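Local coordinates for protein copper-sensitive operon repressor (CsoR) (Geobacillus thermodenitrificans, PDB 4M1P) that probably represses transcription of copper-resistance genes by binding operator DNA and probably lets go of it when Cu(I) binds, at residues E72-A75 against N76-A80. The protein carries 1 engineered substitution. Residues are numbered along the deposited sequence; the frame is centred on the assembly and turned at random.
With CU1 (copper (I) ion), chain B.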
# COMPACT_ATOMS: atom_id res chain seq x y z
N GLU A 72 5.41 16.57 -1.87
CA GLU A 72 6.47 17.27 -1.15
C GLU A 72 6.60 18.70 -1.64
O GLU A 72 6.72 19.63 -0.84
CB GLU A 72 7.80 16.54 -1.30
CG GLU A 72 7.84 15.15 -0.67
CD GLU A 72 9.22 14.53 -0.72
OE1 GLU A 72 9.46 13.66 -1.58
OE2 GLU A 72 10.08 14.90 0.12
N ARG A 73 6.57 18.88 -2.95
CA ARG A 73 6.67 20.21 -3.53
C ARG A 73 5.56 21.09 -2.97
O ARG A 73 5.82 22.19 -2.48
CB ARG A 73 6.59 20.14 -5.06
CG ARG A 73 7.15 21.35 -5.78
CD ARG A 73 6.15 22.50 -5.83
NE ARG A 73 6.49 23.47 -6.86
CZ ARG A 73 5.75 24.53 -7.15
NH1 ARG A 73 4.63 24.76 -6.48
NH2 ARG A 73 6.13 25.36 -8.11
N HIS A 74 4.33 20.59 -3.01
CA HIS A 74 3.19 21.38 -2.55
C HIS A 74 3.33 21.75 -1.07
O HIS A 74 3.06 22.88 -0.68
CB HIS A 74 1.88 20.63 -2.79
CG HIS A 74 0.65 21.40 -2.43
ND1 HIS A 74 0.29 22.57 -3.06
CD2 HIS A 74 -0.30 21.18 -1.49
CE1 HIS A 74 -0.83 23.03 -2.53
NE2 HIS A 74 -1.21 22.20 -1.57
N ALA A 75 3.75 20.79 -0.26
CA ALA A 75 3.91 21.01 1.17
C ALA A 75 5.06 21.97 1.50
O ALA A 75 4.91 22.88 2.31
CB ALA A 75 4.08 19.69 1.90
N ASN A 76 6.22 21.73 0.88
CA ASN A 76 7.42 22.55 1.12
C ASN A 76 7.28 24.00 0.68
O ASN A 76 7.89 24.88 1.27
CB ASN A 76 8.63 21.95 0.40
CG ASN A 76 9.06 20.62 0.98
OD1 ASN A 76 8.35 20.00 1.77
ND2 ASN A 76 10.25 20.16 0.57
N HIS A 77 6.50 24.24 -0.36
CA HIS A 77 6.39 25.58 -0.92
C HIS A 77 5.02 26.21 -0.74
O HIS A 77 4.87 27.19 -0.01
CB HIS A 77 6.79 25.57 -2.39
CG HIS A 77 8.21 25.15 -2.62
ND1 HIS A 77 8.56 24.12 -3.46
CD2 HIS A 77 9.36 25.63 -2.10
CE1 HIS A 77 9.87 23.98 -3.45
NE2 HIS A 77 10.38 24.88 -2.63
N CYS A 78 4.02 25.64 -1.41
CA CYS A 78 2.67 26.22 -1.40
C CYS A 78 2.04 26.26 0.00
O CYS A 78 1.62 27.32 0.46
CB CYS A 78 1.75 25.47 -2.37
SG CYS A 78 2.33 25.44 -4.10
N VAL A 79 1.98 25.12 0.68
CA VAL A 79 1.41 25.06 2.02
C VAL A 79 2.25 25.88 3.01
O VAL A 79 1.71 26.60 3.86
CB VAL A 79 1.23 23.62 2.51
CG1 VAL A 79 0.70 23.59 3.93
CG2 VAL A 79 0.28 22.86 1.59
N ALA A 80 3.57 25.79 2.88
CA ALA A 80 4.47 26.61 3.70
C ALA A 80 4.20 28.11 3.51
O ALA A 80 4.22 28.87 4.48
CB ALA A 80 5.91 26.27 3.39
CU CU1 B . 1.32 23.46 -4.68
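The guanidinium of Arg-73 presents its edge to Cys-78, whose SG lies near the plane of the group, 3.4 Å from NH1. That plane stands 83° from the His-77 imidazole, and Arg-73 CG meets this ring at its edge. The His-74 ring is approached obliquely by Cys-78 CB and by Val-79 CG2, the latter 3.6 Å from His-74 NE2; Tyr-48 of a third subunit meets the same ring with the planes almost perpendicular. With CG anti to the backbone N (chi1 -176°), His-74 sends its imidazole out on the side where Cys-78 follows one turn later, and the two clasp one copper(I) ion: His-74 ND1 is 2.1 Å and Cys-78 SG 2.3 Å from CU. Cys-49 of the third subunit supplies another thiolate, so the site bridges two chains. Arg-73 reaches the sulfur while its NH2 forms a salt bridge with Glu-21 and NH1 a hydrogen bond with Ile-15 O, ties that limit rotation of the guanidinium; its positive charge would be expected to stabilise the thiolate. A leucine in place of Arg-73 would probably leave the Cys-78 sulfur without this nearby positive charge and Glu-21 without its salt-bridge mate. The backbone hydrogen bonds change register within the helix. Asn-76 N bonds to Glu-72 O at 2.8 Å in the ordinary i to i+4 pattern, whereas Val-79 N reaches His-74 O at 2.8 Å, nearly straight at 172°, and Ala-80 N makes a longer bond to Ala-75 O. These two i to i+5 bonds mark a wider pi-type turn inside helix 49-85. A His-x-x-x-Cys pair on one helix, completed by a cysteine from another subunit, is the intersubunit Cu(I) site characteristic of CsoR repressors.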